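Local coordinates for TagI restriction endonuclease (Thermocrispum agreste, PDB 6GHS), which probably cleaves DNA containing modified cytosines such as 5-methylcytosine or 5-hydroxymethylcytosine, pairing an SRA domain for recognition with an HNH nuclease domain for cutting, at residues Ser225-Arg231 with Asn245-Pro251; Gly161-Pro167 with Val193-Val199. One frame throughout, in Å; residues are numbered along the deposited sequence.

Contact 1 of 2, residues Ser225-Arg231 with Asn245-Pro251; sequences SQGAHIR and NMLCLCP. With ZN (zinc ion), chain B.
Gln226 pairs with Leu249 and Ala228 with Leu247 as hydrogen-bonded pairs, the two short strands antiparallel with 147° between their directions; Gly227-Cys248 between them and His229-Met246 beyond are the non-hydrogen-bonded pairs. Where the ladder ends, Ile230 N reaches Asn245 O from above the carbonyl plane. The Asn245 side chain then takes over: its CG stands anti to the backbone N (chi1 -177°), which brings the amide alongside Arg231, OD1 accepting from Arg231 N at 2.7 Å on an in-plane lone pair and ND2 giving to Arg231 O at 3.0 Å. ND2 also bonds Pro240 O, and an alanine here would probably leave both backbone groups of Arg231 without these mates and the Pro240 carbonyl short of a donor. On the His229 face of the sheet, Met246 bends at its last torsion to lay CE over the imidazole, 3.5 Å from the ring centroid, a CH-pi contact; the ring's NE2 bonds Asp241. The other face carries Ala228 CB against Leu249 CD1 at 3.6 Å; Ile230, just past the strand, brings CD1 to Leu247 CG at 3.8 Å. Cys250 SG joins Cys210, Cys213 and Asp253 in a separate zinc site. Strand pair and helix 251-258 form the beta-beta-alpha unit of an HNH nuclease, Phe257 against Ile230, Leu247 and Leu249, while helix 196-206 packs against Met246 and Cys248 on the His229 side.

Contact 2 of 2, residues Gly161-Pro167 with Val193-Val199; sequences GVVVDNP and VRSAQVV
The Arg194 guanidinium has Val163 CG1 over one face, 4.1 Å above its plane and displaced toward the rim, while the carbonyl of Gly161 approaches it obliquely and makes no hydrogen bond. Further along, the Asp165 carboxylate and the Gln197 amide are turned 41° from one another, but they do not bond: Asp165 OD1 meets the aliphatic part of its neighbour, 3.8 Å from Gln197 CG. The Asp165 carboxylate looks elsewhere, its OD2 making a weak hydrogen bond to Phe7 N. Val163 serves both ends of the contact. With CG1 anti to its carbonyl carbon (chi1 -66°), that methyl lies against Arg194, 4.0 Å from Arg194 CB, and the other branch turns to Ala196, Val163 CG2 standing 4.1 Å from Ala196 CB. CG1 also looks toward Val199, one turn into the helix. The backbones form a short, weakly bonded parallel pairing, resting on Val164 with Ser195, that runs straight into a helix start: Val164 N gives to Arg194 O at 3.2 Å, and Val164 O takes Ala196 N at 3.0 Å from 51° out of the carbonyl plane. Ser195 is the N-cap of helix 196-206, so the carbonyl of Val164 satisfies an amide of the first turn, which the helix itself cannot bond. Ser195 N is held by Asp241, whose side chain also touches Arg194. Beyond the pairing, Val164 crosses Val193 at about a right angle, Val164 CG2 lying 3.8 Å from Val193 CG1, and Pro167 rests against Val193 with Pro167 CB 4.3 Å from Val193 CB. Val162 leans on Ile154, Val163 on Leu102 and Val164 on Pro103.

How the contacts relate
From the N terminus the chain first builds the large mixed sheet that runs through strand 145-153, then reaches contact 2. Its two segments close a loop of 25 residues, none of it modelled, and hand the chain to helix 196-206. Contact 1 follows separately, its strands closing a 13-residue loop that includes Pro240 and Asp241, so the two loops neither nest nor cross. The contacts nevertheless meet in space, their centres 14 Å apart: Met246 touches Val198 and Val199 of the helix, and Arg194 lies near His229. Asp241 serves both, bonding Ser195 and His229. Together they link the SRA side of the chain to the HNH hairpin through helix 196-206.

Contact 1 of 2, residues Ser225-Arg231 with Asn245-Pro251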
ATOM      1  N   SER A 225      11.277  -1.598  -7.606  1.00 30.66           N
ATOM      2  CA  SER A 225      10.347  -2.600  -8.117  1.00 30.40           C
ATOM      3  C   SER A 225       9.523  -3.182  -6.980  1.00 31.32           C
ATOM      4  O   SER A 225       9.685  -2.789  -5.821  1.00 32.38           O
ATOM      5  CB  SER A 225      11.104  -3.698  -8.870  1.00 30.27           C
ATOM      6  OG  SER A 225      11.883  -4.501  -7.997  1.00 30.45           O
ATOM      7  N   GLN A 226       8.625  -4.098  -7.322  1.00 31.92           N
ATOM      8  CA  GLN A 226       7.780  -4.758  -6.352  1.00 32.80           C
ATOM      9  C   GLN A 226       7.923  -6.273  -6.481  1.00 32.79           C
ATOM     10  O   GLN A 226       7.957  -6.820  -7.577  1.00 31.26           O
ATOM     11  CB  GLN A 226       6.317  -4.305  -6.523  1.00 33.83           C
ATOM     12  CG  GLN A 226       5.894  -3.171  -5.580  1.00 34.66           C
ATOM     13  CD  GLN A 226       4.762  -2.303  -6.125  1.00 34.56           C
ATOM     14  OE1 GLN A 226       4.827  -1.075  -6.053  1.00 33.73           O
ATOM     15  NE2 GLN A 226       3.724  -2.934  -6.674  1.00 33.55           N
ATOM     16  N   GLY A 227       8.035  -6.935  -5.338  1.00 34.37           N
ATOM     17  CA  GLY A 227       7.990  -8.390  -5.259  1.00 35.62           C
ATOM     18  C   GLY A 227       6.547  -8.842  -5.173  1.00 37.07           C
ATOM     19  O   GLY A 227       5.806  -8.439  -4.264  1.00 38.42           O
ATOM     20  N   ALA A 228       6.152  -9.687  -6.117  1.00 38.38           N
ATOM     21  CA  ALA A 228       4.768 -10.103  -6.271  1.00 39.28           C
ATOM     22  C   ALA A 228       4.695 -11.621  -6.180  1.00 38.93           C
ATOM     23  O   ALA A 228       5.212 -12.325  -7.054  1.00 37.84           O
ATOM     24  CB  ALA A 228       4.230  -9.614  -7.611  1.00 39.25           C
ATOM     25  N   HIS A 229       4.059 -12.114  -5.120  1.00 38.19           N
ATOM     26  CA  HIS A 229       3.831 -13.538  -4.975  1.00 37.89           C
ATOM     27  C   HIS A 229       2.881 -14.018  -6.050  1.00 36.24           C
ATOM     28  O   HIS A 229       1.959 -13.314  -6.423  1.00 35.18           O
ATOM     29  CB  HIS A 229       3.252 -13.875  -3.610  1.00 39.48           C
ATOM     30  CG  HIS A 229       4.227 -13.730  -2.486  1.00 41.52           C
ATOM     31  ND1 HIS A 229       4.288 -12.605  -1.690  1.00 42.97           N
ATOM     32  CD2 HIS A 229       5.167 -14.579  -2.008  1.00 42.84           C
ATOM     33  CE1 HIS A 229       5.231 -12.763  -0.778  1.00 42.80           C
ATOM     34  NE2 HIS A 229       5.777 -13.954  -0.944  1.00 42.99           N
ATOM     35  N   ILE A 230       3.111 -15.233  -6.524  1.00 36.18           N
ATOM     36  CA  ILE A 230       2.373 -15.794  -7.647  1.00 36.18           C
ATOM     37  C   ILE A 230       1.130 -16.467  -7.080  1.00 37.68           C
ATOM     38  O   ILE A 230       0.005 -16.102  -7.429  1.00 37.30           O
ATOM     39  CB  ILE A 230       3.251 -16.764  -8.465  1.00 35.15           C
ATOM     40  CG1 ILE A 230       4.553 -16.057  -8.891  1.00 36.04           C
ATOM     41  CG2 ILE A 230       2.513 -17.266  -9.688  1.00 34.10           C
ATOM     42  CD1 ILE A 230       5.506 -16.897  -9.713  1.00 36.09           C
ATOM     43  N   ARG A 231       1.338 -17.435  -6.195  1.00 39.64           N
ATOM     44  CA  ARG A 231       0.249 -18.019  -5.410  1.00 41.06           C
ATOM     45  C   ARG A 231       0.153 -17.271  -4.085  1.00 39.47           C
ATOM     46  O   ARG A 231       1.076 -17.368  -3.277  1.00 36.98           O
ATOM     47  CB  ARG A 231       0.506 -19.488  -5.133  1.00 44.39           C
ATOM     48  CG  ARG A 231      -0.533 -20.130  -4.233  1.00 46.79           C
ATOM     49  CD  ARG A 231      -0.188 -21.574  -3.962  1.00 49.27           C
ATOM     50  NE  ARG A 231      -1.280 -22.246  -3.276  1.00 51.59           N
ATOM     51  CZ  ARG A 231      -1.387 -23.562  -3.125  1.00 55.40           C
ATOM     52  NH1 ARG A 231      -0.452 -24.385  -3.600  1.00 57.05           N
ATOM     53  NH2 ARG A 231      -2.447 -24.059  -2.491  1.00 58.01           N
ATOM     54  N   ASN A 245       8.000 -18.598  -5.672  1.00 41.65           N
ATOM     55  CA  ASN A 245       6.613 -18.163  -5.706  1.00 39.08           C
ATOM     56  C   ASN A 245       6.546 -16.629  -5.744  1.00 37.91           C
ATOM     57  O   ASN A 245       5.732 -16.017  -5.062  1.00 37.66           O
ATOM     58  CB  ASN A 245       5.929 -18.720  -4.459  1.00 38.81           C
ATOM     59  CG  ASN A 245       4.451 -18.412  -4.403  1.00 37.82           C
ATOM     60  OD1 ASN A 245       3.785 -18.273  -5.428  1.00 35.75           O
ATOM     61  ND2 ASN A 245       3.930 -18.285  -3.189  1.00 38.40           N
ATOM     62  N   MET A 246       7.403 -16.008  -6.550  1.00 36.84           N
ATOM     63  CA  MET A 246       7.516 -14.552  -6.579  1.00 35.70           C
ATOM     64  C   MET A 246       8.063 -14.057  -7.905  1.00 35.01           C
ATOM     65  O   MET A 246       8.932 -14.697  -8.487  1.00 35.41           O
ATOM     66  CB  MET A 246       8.433 -14.073  -5.463  1.00 34.86           C
ATOM     67  CG  MET A 246       8.604 -12.569  -5.440  1.00 35.04           C
ATOM     68  SD  MET A 246       9.325 -11.986  -3.912  1.00 35.50           S
ATOM     69  CE  MET A 246       7.983 -12.277  -2.760  1.00 36.36           C
ATOM     70  N   LEU A 247       7.552 -12.910  -8.359  1.00 34.49           N
ATOM     71  CA  LEU A 247       8.053 -12.219  -9.552  1.00 33.60           C
ATOM     72  C   LEU A 247       8.436 -10.789  -9.208  1.00 32.84           C
ATOM     73  O   LEU A 247       7.731 -10.128  -8.450  1.00 35.05           O
ATOM     74  CB  LEU A 247       6.980 -12.155 -10.638  1.00 32.82           C
ATOM     75  CG  LEU A 247       6.328 -13.451 -11.114  1.00 32.60           C
ATOM     76  CD1 LEU A 247       5.017 -13.124 -11.822  1.00 32.92           C
ATOM     77  CD2 LEU A 247       7.267 -14.216 -12.026  1.00 32.44           C
ATOM     78  N   CYS A 248       9.537 -10.310  -9.777  1.00 30.48           N
ATOM     79  CA  CYS A 248       9.862  -8.882  -9.754  1.00 28.82           C
ATOM     80  C   CYS A 248       9.052  -8.165 -10.847  1.00 27.18           C
ATOM     81  O   CYS A 248       9.174  -8.490 -12.024  1.00 26.36           O
ATOM     82  CB  CYS A 248      11.359  -8.692  -9.989  1.00 28.86           C
ATOM     83  SG  CYS A 248      11.915  -6.983 -10.090  1.00 28.17           S
ATOM     84  N   LEU A 249       8.224  -7.202 -10.445  1.00 26.30           N
ATOM     85  CA  LEU A 249       7.344  -6.461 -11.360  1.00 25.77           C
ATOM     86  C   LEU A 249       7.322  -4.962 -11.095  1.00 24.53           C
ATOM     87  O   LEU A 249       7.510  -4.535  -9.962  1.00 24.68           O
ATOM     88  CB  LEU A 249       5.909  -6.930 -11.206  1.00 26.32           C
ATOM     89  CG  LEU A 249       5.596  -8.397 -11.401  1.00 27.39           C
ATOM     90  CD1 LEU A 249       4.121  -8.612 -11.104  1.00 27.79           C
ATOM     91  CD2 LEU A 249       5.920  -8.830 -12.815  1.00 28.09           C
ATOM     92  N   CYS A 250       7.011  -4.177 -12.127  1.00 23.32           N
ATOM     93  CA  CYS A 250       6.783  -2.747 -11.959  1.00 23.05           C
ATOM     94  C   CYS A 250       5.430  -2.601 -11.289  1.00 23.86           C
ATOM     95  O   CYS A 250       4.618  -3.531 -11.341  1.00 25.33           O
ATOM     96  CB  CYS A 250       6.788  -2.003 -13.293  1.00 22.51           C
ATOM     97  SG  CYS A 250       5.553  -2.611 -14.441  1.00 21.76           S
ATOM     98  N   PRO A 251       5.175  -1.454 -10.644  1.00 24.44           N
ATOM     99  CA  PRO A 251       3.884  -1.258  -9.967  1.00 24.98           C
ATOM    100  C   PRO A 251       2.642  -1.471 -10.818  1.00 25.95           C
ATOM    101  O   PRO A 251       1.683  -2.034 -10.307  1.00 25.64           O
ATOM    102  CB  PRO A 251       3.959   0.182  -9.503  1.00 25.08           C
ATOM    103  CG  PRO A 251       5.406   0.372  -9.229  1.00 24.95           C
ATOM    104  CD  PRO A 251       6.155  -0.429 -10.246  1.00 24.36           C
TER
HETATM  105 ZN    ZN B 401       6.124  -4.048 -16.071  1.00 37.16          ZN
HETATM  106  O   HOH W   1       0.696  -1.577  -7.314  1.00 26.57           O

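Contact 2 of 2, residues Gly161-Pro167 with Val193-Val199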
ATOM      1  N   GLY A 161       2.518  -3.883   6.203  1.00 89.78           N
ATOM      2  CA  GLY A 161       3.102  -4.455   4.980  1.00 84.99           C
ATOM      3  C   GLY A 161       4.609  -4.648   4.996  1.00 82.15           C
ATOM      4  O   GLY A 161       5.228  -4.830   3.942  1.00 82.23           O
ATOM      5  N   VAL A 162       5.197  -4.637   6.190  1.00 77.99           N
ATOM      6  CA  VAL A 162       6.656  -4.687   6.333  1.00 70.84           C
ATOM      7  C   VAL A 162       7.248  -6.083   6.139  1.00 65.63           C
ATOM      8  O   VAL A 162       6.557  -7.099   6.258  1.00 63.56           O
ATOM      9  CB  VAL A 162       7.149  -4.076   7.679  1.00 68.17           C
ATOM     10  CG1 VAL A 162       6.778  -2.599   7.754  1.00 65.65           C
ATOM     11  CG2 VAL A 162       6.638  -4.846   8.901  1.00 67.83           C
ATOM     12  N   VAL A 163       8.545  -6.092   5.850  1.00 62.81           N
ATOM     13  CA  VAL A 163       9.320  -7.309   5.651  1.00 63.59           C
ATOM     14  C   VAL A 163      10.491  -7.302   6.643  1.00 67.63           C
ATOM     15  O   VAL A 163      11.168  -6.286   6.796  1.00 67.71           O
ATOM     16  CB  VAL A 163       9.798  -7.459   4.182  1.00 61.20           C
ATOM     17  CG1 VAL A 163       8.615  -7.667   3.259  1.00 63.86           C
ATOM     18  CG2 VAL A 163      10.592  -6.258   3.690  1.00 60.10           C
ATOM     19  N   VAL A 164      10.710  -8.427   7.329  1.00 72.02           N
ATOM     20  CA  VAL A 164      11.745  -8.538   8.373  1.00 72.86           C
ATOM     21  C   VAL A 164      12.687  -9.710   8.087  1.00 76.28           C
ATOM     22  O   VAL A 164      12.323 -10.639   7.357  1.00 75.26           O
ATOM     23  CB  VAL A 164      11.126  -8.674   9.787  1.00 74.78           C
ATOM     24  CG1 VAL A 164      10.120  -7.555  10.045  1.00 72.69           C
ATOM     25  CG2 VAL A 164      10.480 -10.046   9.995  1.00 78.38           C
ATOM     26  N   ASP A 165      13.885  -9.663   8.679  1.00 82.06           N
ATOM     27  CA  ASP A 165      14.945 -10.644   8.391  1.00 85.64           C
ATOM     28  C   ASP A 165      14.684 -12.019   9.007  1.00 97.65           C
ATOM     29  O   ASP A 165      14.781 -13.029   8.301  1.00 99.94           O
ATOM     30  CB  ASP A 165      16.336 -10.126   8.802  1.00 79.75           C
ATOM     31  CG  ASP A 165      17.190  -9.719   7.607  1.00 80.06           C
ATOM     32  OD1 ASP A 165      17.130 -10.386   6.545  1.00 80.27           O
ATOM     33  OD2 ASP A 165      17.949  -8.740   7.735  1.00 79.72           O
ATOM     34  N   ASN A 166      14.365 -12.059  10.304  1.00109.91           N
ATOM     35  CA  ASN A 166      14.015 -13.320  10.990  1.00119.50           C
ATOM     36  C   ASN A 166      12.542 -13.294  11.475  1.00124.22           C
ATOM     37  O   ASN A 166      12.229 -12.610  12.467  1.00117.15           O
ATOM     38  CB  ASN A 166      14.999 -13.610  12.148  1.00119.89           C
ATOM     39  CG  ASN A 166      15.317 -15.099  12.301  1.00117.16           C
ATOM     40  OD1 ASN A 166      14.441 -15.959  12.186  1.00114.03           O
ATOM     41  ND2 ASN A 166      16.579 -15.405  12.564  1.00114.94           N
ATOM     42  N   PRO A 167      11.629 -13.998  10.748  1.00124.18           N
ATOM     43  CA  PRO A 167      10.271 -14.261  11.230  1.00121.64           C
ATOM     44  C   PRO A 167      10.136 -15.682  11.790  1.00114.31           C
ATOM     45  O   PRO A 167       9.089 -16.040  12.330  1.00101.01           O
ATOM     46  CB  PRO A 167       9.415 -14.078   9.964  1.00120.61           C
ATOM     47  CG  PRO A 167      10.351 -14.261   8.802  1.00116.31           C
ATOM     48  CD  PRO A 167      11.752 -14.396   9.331  1.00118.05           C
ATOM     49  N   VAL A 193       4.224 -12.731   9.047  1.00 99.65           N
ATOM     50  CA  VAL A 193       5.194 -11.765   8.521  1.00102.10           C
ATOM     51  C   VAL A 193       5.960 -12.365   7.334  1.00 95.55           C
ATOM     52  O   VAL A 193       6.066 -13.589   7.196  1.00 94.06           O
ATOM     53  CB  VAL A 193       6.201 -11.274   9.607  1.00105.58           C
ATOM     54  CG1 VAL A 193       6.811  -9.921   9.222  1.00103.34           C
ATOM     55  CG2 VAL A 193       5.534 -11.192  10.981  1.00108.49           C
ATOM     56  N   ARG A 194       6.492 -11.486   6.487  1.00 86.49           N
ATOM     57  CA  ARG A 194       7.125 -11.869   5.232  1.00 79.00           C
ATOM     58  C   ARG A 194       8.639 -11.690   5.270  1.00 73.73           C
ATOM     59  O   ARG A 194       9.143 -10.729   5.854  1.00 70.80           O
ATOM     60  CB  ARG A 194       6.563 -11.005   4.122  1.00 78.97           C
ATOM     61  CG  ARG A 194       5.039 -11.000   4.027  1.00 80.29           C
ATOM     62  CD  ARG A 194       4.545  -9.925   3.076  1.00 79.41           C
ATOM     63  NE  ARG A 194       5.371  -9.890   1.874  1.00 81.56           N
ATOM     64  CZ  ARG A 194       5.272  -8.986   0.909  1.00 85.73           C
ATOM     65  NH1 ARG A 194       4.344  -8.032   0.968  1.00 88.04           N
ATOM     66  NH2 ARG A 194       6.103  -9.055  -0.135  1.00 85.25           N
ATOM     67  N   SER A 195       9.357 -12.606   4.624  1.00 67.64           N
ATOM     68  CA  SER A 195      10.815 -12.622   4.672  1.00 63.35           C
ATOM     69  C   SER A 195      11.385 -11.554   3.761  1.00 58.41           C
ATOM     70  O   SER A 195      11.079 -11.521   2.576  1.00 55.44           O
ATOM     71  CB  SER A 195      11.366 -13.991   4.265  1.00 62.96           C
ATOM     72  OG  SER A 195      12.752 -14.088   4.543  1.00 61.76           O
ATOM     73  N   ALA A 196      12.207 -10.686   4.338  1.00 57.27           N
ATOM     74  CA  ALA A 196      12.932  -9.659   3.599  1.00 58.27           C
ATOM     75  C   ALA A 196      13.919 -10.256   2.597  1.00 61.01           C
ATOM     76  O   ALA A 196      14.066  -9.746   1.477  1.00 61.42           O
ATOM     77  CB  ALA A 196      13.673  -8.752   4.570  1.00 56.97           C
ATOM     78  N   GLN A 197      14.598 -11.321   3.022  1.00 64.18           N
ATOM     79  CA  GLN A 197      15.605 -12.017   2.202  1.00 66.91           C
ATOM     80  C   GLN A 197      15.072 -12.476   0.841  1.00 59.57           C
ATOM     81  O   GLN A 197      15.781 -12.403  -0.175  1.00 55.09           O
ATOM     82  CB  GLN A 197      16.200 -13.227   2.973  1.00 76.69           C
ATOM     83  CG  GLN A 197      17.506 -12.934   3.708  1.00 82.47           C
ATOM     84  CD  GLN A 197      18.698 -12.863   2.760  1.00 87.91           C
ATOM     85  OE1 GLN A 197      19.191 -11.776   2.443  1.00 93.26           O
ATOM     86  NE2 GLN A 197      19.148 -14.024   2.279  1.00 84.95           N
ATOM     87  N   VAL A 198      13.822 -12.936   0.840  1.00 55.30           N
ATOM     88  CA  VAL A 198      13.185 -13.516  -0.347  1.00 52.31           C
ATOM     89  C   VAL A 198      13.049 -12.442  -1.431  1.00 49.49           C
ATOM     90  O   VAL A 198      13.477 -12.643  -2.580  1.00 46.81           O
ATOM     91  CB  VAL A 198      11.812 -14.146   0.017  1.00 51.03           C
ATOM     92  CG1 VAL A 198      11.046 -14.598  -1.219  1.00 52.25           C
ATOM     93  CG2 VAL A 198      12.000 -15.334   0.945  1.00 51.33           C
ATOM     94  N   VAL A 199      12.490 -11.303  -1.020  1.00 46.33           N
ATOM     95  CA  VAL A 199      12.270 -10.138  -1.876  1.00 45.09           C
ATOM     96  C   VAL A 199      13.607  -9.660  -2.424  1.00 46.70           C
ATOM     97  O   VAL A 199      13.778  -9.508  -3.639  1.00 44.88           O
ATOM     98  CB  VAL A 199      11.605  -8.971  -1.093  1.00 44.70           C
ATOM     99  CG1 VAL A 199      11.151  -7.865  -2.032  1.00 44.02           C
ATOM    100  CG2 VAL A 199      10.416  -9.451  -0.272  1.00 46.55           C
TER